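Local coordinates for surface presentation of antigens protein SpaS (Salmonella typhimurium, PDB 3C01), which takes part, as an inner-membrane component of the type III secretion exporter family, in a secretory pathway for surface presentation of determinants that Salmonella needs to enter mammalian cells, at residues I6-K11 with R73-L78; P16-S21 with E66-V71. One frame throughout, in Å; residues are numbered along the deposited sequence.

Overall arrangement
Both contacts pack the antiparallel hairpin of strands 4-9 and 19-25 against helix 65-84, contact 2 on the first turns of that helix and contact 1 further along, with their centres about 8 Å apart. Contact 2 is nested within the chain loop that contact 1 closes. The hairpin ties them directly: Tyr9 N to Met19 O, and Ser21 N to Gly7 O, are probable hydrogen bonds of 2.8 Å each, and Phe10 rests on Pro18. The bound cysteine, lined by Val43, Ile44 and Val45, lies apart from this core, about 13 Å from the side chain of Leu75. The fragment is the C-terminal part of SpaS.

Contact 1 (I6-K11 with R73-L78); sequences IGIYFK and RLLVWL
Leu75 reaches from helix 65-84 into the angle between Ile8 and Phe10, and its isobutyl group accounts for every side-chain approach within 4.5 Å between 6-11 and 73-78. Its CD2 methyl lies over one face of the Phe10 ring, displaced from the ring centre toward the CG-CD2 bond, with Leu75 CD2 4.1 Å from Phe10 CG. The branch point follows it in, Leu75 CG standing 3.9 Å from Phe10 CD2. The same CD2 methyl also meets the beta branch of isoleucine: Leu75 CD2 to Ile8 CG2 is 4.2 Å.

Two features of segment 6-11 hold Leu75 there. Ile8 and Phe10 are two residues apart and both direct their CB atoms to the helix, whereas Tyr9 between them points away. In Phe10, CG stands opposite the backbone N (chi1 -173°), which carries the ring out from the backbone toward the helix. The backbones remain well separated, 8.4 Å between Phe10 CA and Leu75 CA, a gap bridged by side chains.

Around this centre, Pro18 touches both Phe10 and Leu75, and Ile20 packs on Ile8. A strand of another protein chain pairs antiparallel with Ile6, Gly7 and Ile8, extending the sheet across the interface, and apolar side chains of that chain pack on Ile8 and Leu75.

With no hydrogen bond between them and about 133 Å² buried, the segments are joined by apolar side-chain contact alone; backbone hydrogen bonds run within the helix and between the strands, not across this contact, and the apolar cluster continues into the partner chain.

Contact 2 (P16-S21 with E66-V71); sequences PIPMIS and EEIDEV
Ile68, near the start of helix 65-84, advances on Pro18 one atom at a time. Its CB is still 6.1 Å from Pro18 CD; CG1, placed opposite the backbone N (chi1 -172°), shortens the gap to 4.9 Å from that same Pro18 CD. The chain then bends at chi2, 58°, and delivers the terminal methyl: Ile68 CD1 lies 3.5 Å from Pro18 CD and 3.9 Å from Pro18 CG. The side chain thus meets the outer rim of the pyrrolidine ring end-on, the two side chains crossing at about a right angle. On its flank the methyl also meets Ile17, CD1 of Ile68 being 4.3 Å from CG2 of Ile17.

One helical turn on, Val71 approaches Pro18 as well, its CG1 4.3 Å from Pro18 CG. Beyond the segment, Leu72 and Leu75 continue that helix face against Pro18, while Val63 touches both Ile68 and Val71. On another side of the helix, Glu67 OE2 and OE1 hydrogen-bond to Ser52 OG and Thr56 OG1 of helix 47-56.

Ile68, Val71, Leu72 and Leu75 follow i, i+3, i+4, i+7 spacing, so Pro18 packs on one apolar face of helix 65-84: alpha/beta layer packing within the exporter-family fold.

Contact 1 (I6-K11 with R73-L78)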
loop_
_atom_site.group_PDB
_atom_site.type_symbol
_atom_site.label_atom_id
_atom_site.label_comp_id
_atom_site.label_asym_id
_atom_site.label_seq_id
_atom_site.Cartn_x
_atom_site.Cartn_y
_atom_site.Cartn_z
ATOM N N ILE B 6 -0.471 -4.345 3.113
ATOM C CA ILE B 6 -0.792 -3.001 3.627
ATOM C C ILE B 6 -0.862 -2.009 2.467
ATOM O O ILE B 6 0.041 -1.967 1.659
ATOM C CB ILE B 6 0.297 -2.486 4.581
ATOM C CG1 ILE B 6 0.508 -3.450 5.778
ATOM C CG2 ILE B 6 -0.046 -1.106 5.122
ATOM C CD1 ILE B 6 -0.641 -3.526 6.766
ATOM N N GLY B 7 -1.937 -1.230 2.362
ATOM C CA GLY B 7 -2.117 -0.324 1.239
ATOM C C GLY B 7 -1.805 1.083 1.701
ATOM O O GLY B 7 -2.138 1.431 2.834
ATOM N N ILE B 8 -1.143 1.868 0.838
ATOM C CA ILE B 8 -0.814 3.252 1.119
ATOM C C ILE B 8 -1.558 4.170 0.173
ATOM O O ILE B 8 -1.419 4.052 -1.052
ATOM C CB ILE B 8 0.701 3.529 0.935
ATOM C CG1 ILE B 8 1.564 2.615 1.843
ATOM C CG2 ILE B 8 1.011 5.053 1.125
ATOM C CD1 ILE B 8 1.341 2.789 3.343
ATOM N N TYR B 9 -2.343 5.079 0.749
ATOM C CA TYR B 9 -3.014 6.133 -0.003
ATOM C C TYR B 9 -2.162 7.373 0.183
ATOM O O TYR B 9 -1.790 7.714 1.318
ATOM C CB TYR B 9 -4.426 6.338 0.545
ATOM C CG TYR B 9 -5.160 7.607 0.141
ATOM C CD1 TYR B 9 -4.847 8.841 0.722
ATOM C CD2 TYR B 9 -6.217 7.568 -0.762
ATOM C CE1 TYR B 9 -5.543 10.000 0.383
ATOM C CE2 TYR B 9 -6.918 8.722 -1.116
ATOM C CZ TYR B 9 -6.575 9.935 -0.536
ATOM O OH TYR B 9 -7.243 11.079 -0.870
ATOM N N PHE B 10 -1.847 8.046 -0.918
ATOM C CA PHE B 10 -1.122 9.319 -0.857
ATOM C C PHE B 10 -1.587 10.245 -1.978
ATOM O O PHE B 10 -1.323 9.984 -3.148
ATOM C CB PHE B 10 0.369 9.044 -0.984
ATOM C CG PHE B 10 1.244 10.247 -0.760
ATOM C CD1 PHE B 10 1.097 11.031 0.362
ATOM C CD2 PHE B 10 2.264 10.560 -1.671
ATOM C CE1 PHE B 10 1.933 12.146 0.580
ATOM C CE2 PHE B 10 3.093 11.662 -1.468
ATOM C CZ PHE B 10 2.933 12.456 -0.326
ATOM N N LYS B 11 -2.300 11.308 -1.622
ATOM C CA LYS B 11 -2.663 12.357 -2.584
ATOM C C LYS B 11 -2.397 13.691 -1.933
ATOM O O LYS B 11 -3.259 14.205 -1.225
ATOM C CB LYS B 11 -4.128 12.249 -3.014
ATOM C CG LYS B 11 -4.521 10.838 -3.417
ATOM C CD LYS B 11 -5.830 10.726 -4.178
ATOM C CE LYS B 11 -5.876 9.400 -4.930
ATOM N NZ LYS B 11 -7.217 8.734 -4.908
ATOM N N ARG B 73 10.236 7.595 1.460
ATOM C CA ARG B 73 11.272 7.103 0.545
ATOM C C ARG B 73 10.690 6.125 -0.506
ATOM O O ARG B 73 11.003 6.231 -1.691
ATOM C CB ARG B 73 12.451 6.484 1.303
ATOM C CG ARG B 73 13.571 7.492 1.663
ATOM C CD ARG B 73 14.749 6.836 2.425
ATOM N NE ARG B 73 14.609 6.906 3.901
ATOM C CZ ARG B 73 14.415 5.865 4.727
ATOM N NH1 ARG B 73 14.334 4.619 4.270
ATOM N NH2 ARG B 73 14.300 6.063 6.034
ATOM N N LEU B 74 9.805 5.218 -0.099
ATOM C CA LEU B 74 9.179 4.274 -1.049
ATOM C C LEU B 74 8.371 5.034 -2.112
ATOM O O LEU B 74 8.408 4.695 -3.306
ATOM C CB LEU B 74 8.227 3.314 -0.334
ATOM C CG LEU B 74 8.417 1.833 -0.653
ATOM C CD1 LEU B 74 7.225 0.974 -0.133
ATOM C CD2 LEU B 74 8.678 1.592 -2.141
ATOM N N LEU B 75 7.648 6.061 -1.659
ATOM C CA LEU B 75 6.772 6.846 -2.536
ATOM C C LEU B 75 7.582 7.663 -3.560
ATOM O O LEU B 75 7.231 7.712 -4.740
ATOM C CB LEU B 75 5.901 7.782 -1.693
ATOM C CG LEU B 75 4.474 7.413 -1.218
ATOM C CD1 LEU B 75 4.057 6.072 -1.687
ATOM C CD2 LEU B 75 4.249 7.633 0.341
ATOM N N VAL B 76 8.666 8.293 -3.108
ATOM C CA VAL B 76 9.535 9.026 -4.019
ATOM C C VAL B 76 10.152 8.036 -4.995
ATOM O O VAL B 76 10.214 8.276 -6.202
ATOM C CB VAL B 76 10.650 9.848 -3.271
ATOM C CG1 VAL B 76 11.768 10.276 -4.223
ATOM C CG2 VAL B 76 10.035 11.050 -2.579
ATOM N N TRP B 77 10.592 6.907 -4.476
ATOM C CA TRP B 77 11.203 5.924 -5.324
ATOM C C TRP B 77 10.232 5.485 -6.428
ATOM O O TRP B 77 10.582 5.427 -7.583
ATOM C CB TRP B 77 11.658 4.741 -4.484
ATOM C CG TRP B 77 12.276 3.712 -5.306
ATOM C CD1 TRP B 77 13.580 3.681 -5.768
ATOM C CD2 TRP B 77 11.634 2.565 -5.846
ATOM N NE1 TRP B 77 13.772 2.563 -6.528
ATOM C CE2 TRP B 77 12.600 1.862 -6.602
ATOM C CE3 TRP B 77 10.348 2.047 -5.748
ATOM C CZ2 TRP B 77 12.314 0.663 -7.238
ATOM C CZ3 TRP B 77 10.050 0.855 -6.418
ATOM C CH2 TRP B 77 11.028 0.174 -7.136
ATOM N N LEU B 78 8.994 5.203 -6.058
ATOM C CA LEU B 78 8.001 4.767 -7.033
ATOM C C LEU B 78 7.730 5.824 -8.091
ATOM O O LEU B 78 7.554 5.501 -9.263
ATOM C CB LEU B 78 6.697 4.378 -6.342
ATOM C CG LEU B 78 5.668 3.750 -7.282
ATOM C CD1 LEU B 78 6.230 2.484 -7.964
ATOM C CD2 LEU B 78 4.371 3.478 -6.573
#

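Contact 2 (P16-S21 with E66-V71)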
loop_
_atom_site.group_PDB
_atom_site.type_symbol
_atom_site.label_atom_id
_atom_site.label_comp_id
_atom_site.label_asym_id
_atom_site.label_seq_id
_atom_site.Cartn_x
_atom_site.Cartn_y
_atom_site.Cartn_z
ATOM N N PRO B 16 -1.589 16.142 3.188
ATOM C CA PRO B 16 -0.117 16.066 3.140
ATOM C C PRO B 16 0.504 14.730 3.574
ATOM O O PRO B 16 1.588 14.389 3.102
ATOM C CB PRO B 16 0.327 17.214 4.070
ATOM C CG PRO B 16 -0.837 17.415 5.006
ATOM C CD PRO B 16 -2.091 16.977 4.293
ATOM N N ILE B 17 -0.165 13.986 4.447
ATOM C CA ILE B 17 0.404 12.754 5.002
ATOM C C ILE B 17 -0.256 11.500 4.389
ATOM O O ILE B 17 -1.452 11.489 4.077
ATOM C CB ILE B 17 0.236 12.751 6.528
ATOM C CG1 ILE B 17 0.870 14.020 7.133
ATOM C CG2 ILE B 17 0.822 11.488 7.126
ATOM C CD1 ILE B 17 0.345 14.405 8.536
ATOM N N PRO B 18 0.522 10.448 4.147
ATOM C CA PRO B 18 -0.108 9.227 3.596
ATOM C C PRO B 18 -0.961 8.468 4.593
ATOM O O PRO B 18 -0.869 8.712 5.758
ATOM C CB PRO B 18 1.057 8.379 3.147
ATOM C CG PRO B 18 2.328 9.188 3.473
ATOM C CD PRO B 18 1.985 10.357 4.253
ATOM N N MET B 19 -1.784 7.553 4.110
ATOM C CA MET B 19 -2.715 6.833 4.948
ATOM C C MET B 19 -2.710 5.330 4.628
ATOM O O MET B 19 -2.427 4.921 3.515
ATOM C CB MET B 19 -4.099 7.394 4.710
ATOM C CG MET B 19 -5.217 6.638 5.330
ATOM S SD MET B 19 -6.820 7.435 4.994
ATOM C CE MET B 19 -7.436 6.361 3.675
ATOM N N ILE B 20 -3.037 4.531 5.634
ATOM C CA ILE B 20 -3.187 3.116 5.481
ATOM C C ILE B 20 -4.568 2.858 4.888
ATOM O O ILE B 20 -5.567 2.935 5.621
ATOM C CB ILE B 20 -3.125 2.386 6.808
ATOM C CG1 ILE B 20 -1.842 2.735 7.618
ATOM C CG2 ILE B 20 -3.214 0.930 6.560
ATOM C CD1 ILE B 20 -0.525 2.400 6.947
ATOM N N SER B 21 -4.608 2.571 3.579
ATOM C CA SER B 21 -5.830 2.391 2.849
ATOM C C SER B 21 -6.378 0.985 2.939
ATOM O O SER B 21 -7.573 0.793 2.830
ATOM C CB SER B 21 -5.602 2.754 1.369
ATOM O OG SER B 21 -4.413 2.163 0.849
ATOM N N GLU B 66 7.162 7.506 13.311
ATOM C CA GLU B 66 8.044 6.345 13.355
ATOM C C GLU B 66 8.388 5.848 11.949
ATOM O O GLU B 66 9.546 5.642 11.625
ATOM C CB GLU B 66 7.271 5.260 14.088
ATOM C CG GLU B 66 7.973 3.998 14.567
ATOM C CD GLU B 66 6.983 3.146 15.439
ATOM O OE1 GLU B 66 5.768 3.059 15.053
ATOM O OE2 GLU B 66 7.399 2.601 16.503
ATOM N N GLU B 67 7.373 5.669 11.110
ATOM C CA GLU B 67 7.561 5.037 9.814
ATOM C C GLU B 67 7.435 5.950 8.623
ATOM O O GLU B 67 7.623 5.503 7.486
ATOM C CB GLU B 67 6.556 3.901 9.635
ATOM C CG GLU B 67 7.190 2.500 9.524
ATOM C CD GLU B 67 6.859 1.613 10.687
ATOM O OE1 GLU B 67 6.188 2.068 11.648
ATOM O OE2 GLU B 67 7.280 0.441 10.644
ATOM N N ILE B 68 7.127 7.214 8.872
ATOM C CA ILE B 68 6.836 8.150 7.801
ATOM C C ILE B 68 7.996 8.284 6.816
ATOM O O ILE B 68 7.766 8.295 5.602
ATOM C CB ILE B 68 6.413 9.570 8.356
ATOM C CG1 ILE B 68 5.921 10.489 7.231
ATOM C CG2 ILE B 68 7.541 10.265 9.063
ATOM C CD1 ILE B 68 4.740 9.965 6.439
ATOM N N ASP B 69 9.229 8.390 7.318
ATOM C CA ASP B 69 10.362 8.635 6.422
ATOM C C ASP B 69 10.616 7.461 5.489
ATOM O O ASP B 69 10.947 7.648 4.307
ATOM C CB ASP B 69 11.642 8.990 7.197
ATOM C CG ASP B 69 11.500 10.291 8.003
ATOM O OD1 ASP B 69 10.780 11.217 7.545
ATOM O OD2 ASP B 69 12.104 10.395 9.103
ATOM N N GLU B 70 10.461 6.253 6.014
ATOM C CA GLU B 70 10.617 5.060 5.189
ATOM C C GLU B 70 9.524 4.980 4.116
ATOM O O GLU B 70 9.815 4.738 2.967
ATOM C CB GLU B 70 10.571 3.845 6.068
ATOM C CG GLU B 70 11.036 2.601 5.414
ATOM C CD GLU B 70 11.328 1.495 6.425
ATOM O OE1 GLU B 70 11.896 0.460 5.995
ATOM O OE2 GLU B 70 10.995 1.663 7.643
ATOM N N VAL B 71 8.270 5.218 4.500
ATOM C CA VAL B 71 7.167 5.227 3.542
ATOM C C VAL B 71 7.370 6.295 2.453
ATOM O O VAL B 71 7.221 6.016 1.249
ATOM C CB VAL B 71 5.797 5.467 4.237
ATOM C CG1 VAL B 71 4.715 5.597 3.219
ATOM C CG2 VAL B 71 5.423 4.308 5.204
#